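Local structure of protease (Helicobacter pylori, 5EUF) at residues Lys7-Thr12 against Asn201-Phe206; Val30-Val35 against Phe94-Glu99; Lys104-Phe109 against Glu207-His212. The protein probably cleaves, as a zinc-dependent M16 peptidase, the cytoplasmic domain of human junctional adhesion molecule A, weakening the gastric epithelial barrier. All coordinates share one frame; numbering follows the deposited sequence.

Contact 1 of 3, residues Lys7-Thr12 against Asn201-Phe206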
loop_
_atom_site.group_PDB
_atom_site.type_symbol
_atom_site.label_atom_id
_atom_site.label_comp_id
_atom_site.label_asym_id
_atom_site.label_seq_id
_atom_site.Cartn_x
_atom_site.Cartn_y
_atom_site.Cartn_z
ATOM N N LYS B 7 -26.457 -15.298 29.552
ATOM C CA LYS B 7 -25.313 -16.052 30.044
ATOM C C LYS B 7 -24.844 -17.029 28.972
ATOM O O LYS B 7 -25.600 -17.377 28.064
ATOM C CB LYS B 7 -25.669 -16.795 31.335
ATOM N N HIS B 8 -23.596 -17.469 29.075
ATOM C CA HIS B 8 -23.028 -18.375 28.085
ATOM C C HIS B 8 -22.086 -19.388 28.724
ATOM O O HIS B 8 -21.683 -19.237 29.877
ATOM C CB HIS B 8 -22.277 -17.587 27.014
ATOM C CG HIS B 8 -20.989 -16.999 27.498
ATOM N ND1 HIS B 8 -20.935 -15.869 28.285
ATOM C CD2 HIS B 8 -19.706 -17.390 27.314
ATOM C CE1 HIS B 8 -19.674 -15.587 28.561
ATOM N NE2 HIS B 8 -18.908 -16.495 27.983
ATOM N N GLU B 9 -21.737 -20.421 27.965
ATOM C CA GLU B 9 -20.738 -21.388 28.404
ATOM C C GLU B 9 -19.704 -21.624 27.305
ATOM O O GLU B 9 -20.054 -21.888 26.156
ATOM C CB GLU B 9 -21.398 -22.710 28.808
ATOM C CG GLU B 9 -22.296 -22.606 30.032
ATOM C CD GLU B 9 -22.480 -23.938 30.735
ATOM O OE1 GLU B 9 -23.495 -24.102 31.445
ATOM O OE2 GLU B 9 -21.605 -24.819 30.586
ATOM N N SER B 10 -18.430 -21.517 27.666
ATOM C CA SER B 10 -17.349 -21.685 26.703
ATOM C C SER B 10 -16.536 -22.947 26.973
ATOM O O SER B 10 -16.296 -23.317 28.123
ATOM C CB SER B 10 -16.427 -20.465 26.714
ATOM O OG SER B 10 -15.345 -20.635 25.814
ATOM N N VAL B 11 -16.120 -23.603 25.895
ATOM C CA VAL B 11 -15.280 -24.789 25.976
ATOM C C VAL B 11 -14.259 -24.774 24.843
ATOM O O VAL B 11 -14.615 -24.573 23.680
ATOM C CB VAL B 11 -16.114 -26.090 25.906
ATOM C CG1 VAL B 11 -15.233 -27.282 25.563
ATOM C CG2 VAL B 11 -16.853 -26.327 27.216
ATOM N N THR B 12 -12.990 -24.964 25.188
ATOM C CA THR B 12 -11.938 -25.068 24.186
ATOM C C THR B 12 -11.584 -26.532 23.953
ATOM O O THR B 12 -11.360 -27.283 24.901
ATOM C CB THR B 12 -10.677 -24.293 24.598
ATOM O OG1 THR B 12 -10.998 -22.904 24.757
ATOM C CG2 THR B 12 -9.591 -24.441 23.541
ATOM N N ASN B 201 -29.730 -26.872 24.326
ATOM C CA ASN B 201 -28.934 -27.161 25.511
ATOM C C ASN B 201 -27.437 -27.062 25.240
ATOM O O ASN B 201 -26.947 -27.560 24.226
ATOM C CB ASN B 201 -29.273 -28.548 26.054
ATOM C CG ASN B 201 -28.315 -28.994 27.136
ATOM O OD1 ASN B 201 -27.396 -29.771 26.883
ATOM N ND2 ASN B 201 -28.516 -28.494 28.350
ATOM N N SER B 202 -26.716 -26.421 26.155
ATOM C CA SER B 202 -25.280 -26.206 26.003
ATOM C C SER B 202 -24.491 -27.511 25.951
ATOM O O SER B 202 -23.573 -27.654 25.142
ATOM C CB SER B 202 -24.752 -25.333 27.141
ATOM O OG SER B 202 -25.269 -24.018 27.056
ATOM N N GLN B 203 -24.845 -28.458 26.815
ATOM C CA GLN B 203 -24.149 -29.739 26.861
ATOM C C GLN B 203 -24.419 -30.552 25.600
ATOM O O GLN B 203 -23.623 -31.415 25.230
ATOM C CB GLN B 203 -24.555 -30.535 28.104
ATOM C CG GLN B 203 -24.087 -29.923 29.417
ATOM C CD GLN B 203 -22.576 -29.941 29.572
ATOM O OE1 GLN B 203 -21.880 -30.728 28.927
ATOM N NE2 GLN B 203 -22.061 -29.070 30.432
ATOM N N LYS B 204 -25.540 -30.274 24.942
ATOM C CA LYS B 204 -25.837 -30.901 23.660
ATOM C C LYS B 204 -25.013 -30.241 22.560
ATOM O O LYS B 204 -24.512 -30.915 21.661
ATOM C CB LYS B 204 -27.329 -30.813 23.333
ATOM C CG LYS B 204 -27.698 -31.453 22.000
ATOM C CD LYS B 204 -29.188 -31.342 21.711
ATOM C CE LYS B 204 -29.529 -31.914 20.340
ATOM N NZ LYS B 204 -29.137 -33.348 20.220
ATOM N N VAL B 205 -24.881 -28.920 22.641
ATOM C CA VAL B 205 -24.051 -28.168 21.706
ATOM C C VAL B 205 -22.606 -28.644 21.778
ATOM O O VAL B 205 -21.973 -28.906 20.754
ATOM C CB VAL B 205 -24.099 -26.646 21.986
ATOM C CG1 VAL B 205 -23.030 -25.918 21.184
ATOM C CG2 VAL B 205 -25.473 -26.084 21.671
ATOM N N PHE B 206 -22.095 -28.769 22.999
ATOM C CA PHE B 206 -20.707 -29.159 23.210
ATOM C C PHE B 206 -20.411 -30.561 22.688
ATOM O O PHE B 206 -19.463 -30.749 21.926
ATOM C CB PHE B 206 -20.350 -29.065 24.695
ATOM C CG PHE B 206 -20.261 -27.656 25.205
ATOM C CD1 PHE B 206 -19.909 -26.621 24.354
ATOM C CD2 PHE B 206 -20.533 -27.364 26.529
ATOM C CE1 PHE B 206 -19.828 -25.322 24.816
ATOM C CE2 PHE B 206 -20.453 -26.065 26.997
ATOM C CZ PHE B 206 -20.101 -25.043 26.139
#
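Strand 9-12 is an outermost strand of the mixed six-stranded sheet, and helix 202-213 packs along it in the helical layer on one face of the sheet, an alpha/beta arrangement of this M16 peptidase. The helix segment 202-206 runs nearly along the strand, at 21°, with the axes 9.9 Å apart at closest approach. Glu9 is the first residue to meet the helix. Its side chain starts toward the helix and extends across Phe206 at about a right angle. Glu9 CB sits 3.8 Å from Phe206 CZ, and Glu9 OE2 comes within 4.0 Å of Phe206 CE2. The backbone carbonyl of the same residue reaches the rim of the ring. Glu9 O is 3.2 Å from Phe206 CZ, near the ring plane. Ser10 turns away from the helix, and its OG is hydrogen-bonded to Gln18 NE2. Val11 faces the helix again. Its CG1 is anti to the backbone N (chi1 163°), which leaves CG2 beside that N and over the ring. The result is a CH-pi contact: Val11 CG2 lies 3.7 Å from the centroid of the Phe206 ring, 14° off the normal. Glu9 and Val11 are held in the sheet by backbone bonds to Ser21 and Val19. Phe206 also touches Val19, so its side chain touches both strands. At the start of the helix, Asn201 is the N-cap. Its OD1 accepts from Lys204 N at 2.7 Å, on a lone pair in the amide plane. Next to it, Ser202 OG is hydrogen-bonded to Ser21 OG and ties the first turn to the sheet. The Phe206 ring is covered on both sides: opposite Val11 CG2, the carbonyl oxygen Ser202 O stands 3.2 Å above the ring plane, near its rim.

Contact 2 of 3, residues Val30-Val35 against Phe94-Glu99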
loop_
_atom_site.group_PDB
_atom_site.type_symbol
_atom_site.label_atom_id
_atom_site.label_comp_id
_atom_site.label_asym_id
_atom_site.label_seq_id
_atom_site.Cartn_x
_atom_site.Cartn_y
_atom_site.Cartn_z
ATOM N N VAL B 30 -35.954 -22.169 17.316
ATOM C CA VAL B 30 -35.051 -21.394 16.473
ATOM C C VAL B 30 -33.640 -21.262 17.049
ATOM O O VAL B 30 -33.461 -20.854 18.197
ATOM C CB VAL B 30 -35.619 -19.982 16.224
ATOM C CG1 VAL B 30 -34.725 -19.206 15.270
ATOM C CG2 VAL B 30 -37.032 -20.076 15.678
ATOM N N ILE B 31 -32.641 -21.622 16.248
ATOM C CA ILE B 31 -31.242 -21.437 16.623
ATOM C C ILE B 31 -30.427 -20.885 15.461
ATOM O O ILE B 31 -30.902 -20.826 14.326
ATOM C CB ILE B 31 -30.574 -22.751 17.086
ATOM C CG1 ILE B 31 -30.416 -23.710 15.904
ATOM C CG2 ILE B 31 -31.346 -23.391 18.232
ATOM C CD1 ILE B 31 -29.608 -24.939 16.225
ATOM N N GLU B 32 -29.194 -20.486 15.752
ATOM C CA GLU B 32 -28.248 -20.119 14.705
ATOM C C GLU B 32 -26.890 -20.758 14.968
ATOM O O GLU B 32 -26.350 -20.662 16.072
ATOM C CB GLU B 32 -28.101 -18.600 14.596
ATOM C CG GLU B 32 -27.120 -18.183 13.508
ATOM C CD GLU B 32 -27.103 -16.691 13.261
ATOM O OE1 GLU B 32 -26.000 -16.105 13.230
ATOM O OE2 GLU B 32 -28.189 -16.103 13.083
ATOM N N VAL B 33 -26.345 -21.414 13.948
ATOM C CA VAL B 33 -25.060 -22.092 14.070
ATOM C C VAL B 33 -23.957 -21.285 13.398
ATOM O O VAL B 33 -23.907 -21.198 12.174
ATOM C CB VAL B 33 -25.107 -23.500 13.449
ATOM C CG1 VAL B 33 -23.809 -24.235 13.715
ATOM C CG2 VAL B 33 -26.285 -24.280 14.004
ATOM N N ASP B 34 -23.068 -20.707 14.200
ATOM C CA ASP B 34 -22.004 -19.855 13.676
ATOM C C ASP B 34 -20.637 -20.525 13.662
ATOM O O ASP B 34 -20.265 -21.234 14.599
ATOM C CB ASP B 34 -21.909 -18.560 14.488
ATOM C CG ASP B 34 -22.986 -17.568 14.129
ATOM O OD1 ASP B 34 -24.139 -17.760 14.567
ATOM O OD2 ASP B 34 -22.678 -16.592 13.414
ATOM N N VAL B 35 -19.894 -20.290 12.587
ATOM C CA VAL B 35 -18.479 -20.625 12.533
ATOM C C VAL B 35 -17.686 -19.366 12.217
ATOM O O VAL B 35 -17.795 -18.812 11.126
ATOM C CB VAL B 35 -18.174 -21.701 11.482
ATOM C CG1 VAL B 35 -16.671 -21.861 11.316
ATOM C CG2 VAL B 35 -18.810 -23.019 11.879
ATOM N N PHE B 94 -22.806 -18.686 8.973
ATOM C CA PHE B 94 -23.869 -19.102 9.886
ATOM C C PHE B 94 -25.069 -19.733 9.184
ATOM O O PHE B 94 -25.414 -19.370 8.059
ATOM C CB PHE B 94 -24.339 -17.916 10.743
ATOM C CG PHE B 94 -24.939 -16.787 9.952
ATOM C CD1 PHE B 94 -26.297 -16.766 9.664
ATOM C CD2 PHE B 94 -24.149 -15.736 9.512
ATOM C CE1 PHE B 94 -26.849 -15.728 8.939
ATOM C CE2 PHE B 94 -24.696 -14.694 8.789
ATOM C CZ PHE B 94 -26.048 -14.690 8.502
ATOM N N ILE B 95 -25.701 -20.681 9.873
ATOM C CA ILE B 95 -26.922 -21.318 9.394
ATOM C C ILE B 95 -28.100 -20.970 10.298
ATOM O O ILE B 95 -28.022 -21.122 11.517
ATOM C CB ILE B 95 -26.782 -22.857 9.333
ATOM C CG1 ILE B 95 -25.735 -23.267 8.296
ATOM C CG2 ILE B 95 -28.115 -23.504 9.003
ATOM C CD1 ILE B 95 -25.550 -24.766 8.187
ATOM N N LYS B 96 -29.186 -20.495 9.695
ATOM C CA LYS B 96 -30.424 -20.235 10.422
ATOM C C LYS B 96 -31.362 -21.428 10.320
ATOM O O LYS B 96 -31.842 -21.749 9.235
ATOM C CB LYS B 96 -31.118 -18.984 9.884
ATOM C CG LYS B 96 -30.539 -17.679 10.388
ATOM C CD LYS B 96 -30.798 -17.517 11.873
ATOM C CE LYS B 96 -32.285 -17.486 12.173
ATOM N NZ LYS B 96 -32.538 -17.277 13.623
ATOM N N THR B 97 -31.624 -22.085 11.444
ATOM C CA THR B 97 -32.513 -23.241 11.438
ATOM C C THR B 97 -33.080 -23.531 12.827
ATOM O O THR B 97 -33.117 -22.651 13.689
ATOM C CB THR B 97 -31.788 -24.496 10.904
ATOM O OG1 THR B 97 -32.658 -25.631 10.993
ATOM C CG2 THR B 97 -30.518 -24.763 11.698
ATOM N N SER B 98 -33.536 -24.763 13.032
ATOM C CA SER B 98 -34.039 -25.185 14.333
ATOM C C SER B 98 -33.037 -26.111 15.013
ATOM O O SER B 98 -32.026 -26.481 14.418
ATOM C CB SER B 98 -35.395 -25.875 14.193
ATOM O OG SER B 98 -35.298 -27.015 13.360
ATOM N N GLU B 99 -33.319 -26.488 16.258
ATOM C CA GLU B 99 -32.394 -27.319 17.025
ATOM C C GLU B 99 -32.356 -28.741 16.477
ATOM O O GLU B 99 -31.406 -29.486 16.724
ATOM C CB GLU B 99 -32.773 -27.328 18.510
ATOM C CG GLU B 99 -33.939 -28.241 18.870
ATOM C CD GLU B 99 -33.492 -29.635 19.274
ATOM O OE1 GLU B 99 -32.280 -29.821 19.520
ATOM O OE2 GLU B 99 -34.349 -30.541 19.340
#
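Four backbone hydrogen bonds join the two strands. The straightest runs from Ile31 N to Thr97 O, 2.8 Å long with an angle of 174° at the hydrogen. The return bond, Thr97 N to Ile31 O, is 3.2 Å, with the donor above the carbonyl plane. Val33 and Ile95 also exchange two bonds. In both directions, the N-to-O distance between Val33 and Ile95 is 3.0 Å. Among the side chains, Glu32 OE1 and Asp34 OD2 form salt bridges to Arg92. The positive charge of Arg92 probably eases the repulsion between these two neighbouring carboxylates. Lys96 NZ is hydrogen-bonded to Ser366 OG; it is 4.5 Å from Glu32 OE2, too far for a salt bridge. The strands are antiparallel neighbours inside the mixed sheet of the M16 fold, with Ile31-Thr97 and Val33-Ile95 as hydrogen-bonded pairs. Glu32, Asp34, Phe94 and Lys96 share one face, which helix 365-376 approaches. There the bent Lys96 chain brings its CD to 3.2 Å from Glu32 OE2. With CG in the crowded position between N and carbonyl carbon (chi1 62°), the Phe94 ring lies near Glu32 OE1, its plane 21° from that of the carboxylate. Phe94 CB lies 3.4 Å from Asp34 OD2. The Phe94 side chain is about 9 Å from that of Glu56, the probable proton acceptor. Ile31, Val33, Ile95 and Thr97 occupy the other face. Ile31, Val33 and Ile95 meet helix 102-113. At the end of the pairing, Ile31 CD1 reaches 3.4 Å from Ser98 O and packs on Glu99 CA.

Contact 3 of 3, residues Lys104-Phe109 against Glu207-His212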
loop_
_atom_site.group_PDB
_atom_site.type_symbol
_atom_site.label_atom_id
_atom_site.label_comp_id
_atom_site.label_asym_id
_atom_site.label_seq_id
_atom_site.Cartn_x
_atom_site.Cartn_y
_atom_site.Cartn_z
ATOM N N LYS B 104 -26.887 -31.751 11.892
ATOM C CA LYS B 104 -26.532 -31.737 10.479
ATOM C C LYS B 104 -25.765 -30.468 10.117
ATOM O O LYS B 104 -24.867 -30.498 9.276
ATOM C CB LYS B 104 -27.782 -31.861 9.609
ATOM C CG LYS B 104 -27.489 -32.067 8.132
ATOM C CD LYS B 104 -26.727 -33.362 7.898
ATOM C CE LYS B 104 -26.467 -33.592 6.416
ATOM N NZ LYS B 104 -25.673 -34.832 6.169
ATOM N N SER B 105 -26.123 -29.358 10.758
ATOM C CA SER B 105 -25.459 -28.081 10.505
ATOM C C SER B 105 -24.000 -28.121 10.946
ATOM O O SER B 105 -23.117 -27.623 10.247
ATOM C CB SER B 105 -26.191 -26.944 11.219
ATOM O OG SER B 105 -27.502 -26.791 10.706
ATOM N N LEU B 106 -23.755 -28.719 12.106
ATOM C CA LEU B 106 -22.398 -28.883 12.611
ATOM C C LEU B 106 -21.589 -29.813 11.713
ATOM O O LEU B 106 -20.391 -29.610 11.517
ATOM C CB LEU B 106 -22.423 -29.416 14.044
ATOM C CG LEU B 106 -22.862 -28.394 15.094
ATOM C CD1 LEU B 106 -22.801 -28.981 16.491
ATOM C CD2 LEU B 106 -21.998 -27.150 14.994
ATOM N N GLU B 107 -22.252 -30.830 11.171
ATOM C CA GLU B 107 -21.614 -31.766 10.253
ATOM C C GLU B 107 -21.147 -31.052 8.991
ATOM O O GLU B 107 -20.014 -31.234 8.544
ATOM C CB GLU B 107 -22.574 -32.901 9.892
ATOM C CG GLU B 107 -22.043 -33.860 8.836
ATOM C CD GLU B 107 -23.008 -34.995 8.538
ATOM O OE1 GLU B 107 -24.117 -35.011 9.114
ATOM O OE2 GLU B 107 -22.654 -35.874 7.726
ATOM N N LEU B 108 -22.033 -30.235 8.429
ATOM C CA LEU B 108 -21.739 -29.486 7.214
ATOM C C LEU B 108 -20.577 -28.512 7.396
ATOM O O LEU B 108 -19.773 -28.314 6.485
ATOM C CB LEU B 108 -22.978 -28.721 6.753
ATOM C CG LEU B 108 -24.175 -29.531 6.268
ATOM C CD1 LEU B 108 -25.236 -28.592 5.733
ATOM C CD2 LEU B 108 -23.746 -30.526 5.208
ATOM N N PHE B 109 -20.501 -27.897 8.571
ATOM C CA PHE B 109 -19.451 -26.925 8.848
ATOM C C PHE B 109 -18.115 -27.609 9.108
ATOM O O PHE B 109 -17.062 -27.086 8.740
ATOM C CB PHE B 109 -19.837 -26.042 10.034
ATOM C CG PHE B 109 -20.682 -24.861 9.656
ATOM C CD1 PHE B 109 -20.459 -24.188 8.467
ATOM C CD2 PHE B 109 -21.701 -24.424 10.485
ATOM C CE1 PHE B 109 -21.234 -23.099 8.113
ATOM C CE2 PHE B 109 -22.480 -23.336 10.137
ATOM C CZ PHE B 109 -22.246 -22.673 8.951
ATOM N N GLU B 207 -21.224 -31.538 23.081
ATOM C CA GLU B 207 -20.984 -32.923 22.683
ATOM C C GLU B 207 -21.160 -33.117 21.178
ATOM O O GLU B 207 -20.522 -33.986 20.582
ATOM C CB GLU B 207 -21.906 -33.882 23.448
ATOM C CG GLU B 207 -23.369 -33.842 23.034
ATOM C CD GLU B 207 -24.179 -34.980 23.632
ATOM O OE1 GLU B 207 -23.610 -35.773 24.413
ATOM O OE2 GLU B 207 -25.384 -35.082 23.319
ATOM N N LEU B 208 -22.014 -32.305 20.562
ATOM C CA LEU B 208 -22.229 -32.395 19.123
ATOM C C LEU B 208 -21.102 -31.709 18.361
ATOM O O LEU B 208 -20.715 -32.149 17.279
ATOM C CB LEU B 208 -23.581 -31.791 18.737
ATOM C CG LEU B 208 -24.679 -32.803 18.394
ATOM C CD1 LEU B 208 -24.879 -33.792 19.531
ATOM C CD2 LEU B 208 -25.982 -32.097 18.060
ATOM N N THR B 209 -20.575 -30.630 18.928
ATOM C CA THR B 209 -19.431 -29.956 18.333
ATOM C C THR B 209 -18.179 -30.811 18.513
ATOM O O THR B 209 -17.376 -30.952 17.590
ATOM C CB THR B 209 -19.210 -28.565 18.942
ATOM O OG1 THR B 209 -20.315 -27.720 18.599
ATOM C CG2 THR B 209 -17.934 -27.948 18.407
ATOM N N LYS B 210 -18.026 -31.388 19.702
ATOM C CA LYS B 210 -16.939 -32.325 19.964
ATOM C C LYS B 210 -17.015 -33.504 19.009
ATOM O O LYS B 210 -15.995 -34.049 18.594
ATOM C CB LYS B 210 -16.979 -32.826 21.410
ATOM C CG LYS B 210 -16.488 -31.828 22.444
ATOM C CD LYS B 210 -16.482 -32.453 23.832
ATOM C CE LYS B 210 -16.021 -31.461 24.889
ATOM N NZ LYS B 210 -15.967 -32.074 26.245
ATOM N N LYS B 211 -18.236 -33.895 18.664
ATOM C CA LYS B 211 -18.450 -35.001 17.741
ATOM C C LYS B 211 -17.854 -34.707 16.365
ATOM O O LYS B 211 -17.214 -35.568 15.764
ATOM C CB LYS B 211 -19.945 -35.309 17.612
ATOM C CG LYS B 211 -20.274 -36.321 16.526
ATOM C CD LYS B 211 -21.736 -36.737 16.556
ATOM C CE LYS B 211 -22.020 -37.817 15.519
ATOM N NZ LYS B 211 -23.435 -38.289 15.561
ATOM N N HIS B 212 -18.044 -33.486 15.877
ATOM C CA HIS B 212 -17.663 -33.164 14.505
ATOM C C HIS B 212 -16.338 -32.412 14.375
ATOM O O HIS B 212 -15.734 -32.405 13.304
ATOM C CB HIS B 212 -18.774 -32.350 13.838
ATOM C CG HIS B 212 -20.069 -33.089 13.710
ATOM N ND1 HIS B 212 -21.062 -33.018 14.663
ATOM C CD2 HIS B 212 -20.530 -33.920 12.747
ATOM C CE1 HIS B 212 -22.082 -33.769 14.289
ATOM N NE2 HIS B 212 -21.784 -34.328 13.130
#
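His212 ND1 is gripped by one hydrogen bond, which it donates to Leu208 O one turn earlier in its own helix. The bond is 2.8 Å long, with an angle of 157° at the hydrogen. The acceptor lies close to the imidazole plane, so the bond helps to fix the rotation of the ring. Leu208 O also takes a weak bond from His212 N, and is thus held twice by the same residue. Fixed in this way, the imidazole lies flat against helix 102-113. Glu107 N stands 3.9 Å above the His212 ring plane, over its centre. Lys211 CG covers the opposite face, 3.8 Å above that plane and nearer the rim. His212 CD2 packs against Glu107 CA at 3.5 Å. The extended Glu107 chain leads on from there, and its OE1 forms a salt bridge to Lys104 NZ that is weak as a hydrogen bond. Glu107 OE1 is also 4.7 Å from His212 NE2; its negative charge might favour a protonated ring, although the ionisation state is not known. Beside the histidine, Leu106 points at the other helix. Its CG is anti to the carbonyl carbon (chi1 -73°), and the chain crosses Leu208 and Thr209 at about a right angle. Leu106 CD1 lies 3.7 Å from Leu208 CB and 3.5 Å from Thr209 OG1. That hydroxyl is hydrogen-bonded to Val205 O, so it meets the methyl group with its polar need already met. The two helices pack side by side on one face of the six-stranded sheet, as in a layered alpha/beta fold; their segments cross at -31°, with axes 9.3 Å apart at closest approach. Behind helix 102-113, Leu108 packs on helix 70-77, while Leu106 and Phe109 rest on Val33 of strand 30-37 and Phe109 reaches Ile95 of strand 91-98.

In the fold
The three contacts cluster on one side of the chain's centre, their own centres about 14 Å (1 and 2), 13 Å (1 and 3) and 12 Å (2 and 3) apart. Contacts 1 and 2 reach the same six-stranded sheet, and contacts 1 and 3 share helix 202-213. Contact 2 is nested within the loop closed by contact 1 and ends before contact 3 opens; contacts 1 and 3 cross along the chain. Strand 91-98 leads into helix 102-113, whose Leu106 CD2 meets Val33 CG1 of strand 30-37 at 3.7 Å. Residues 201-212 bring a helix from mid-chain onto strand 9-12 and helix 102-113, so segments distant in sequence meet on one face of the same sheet.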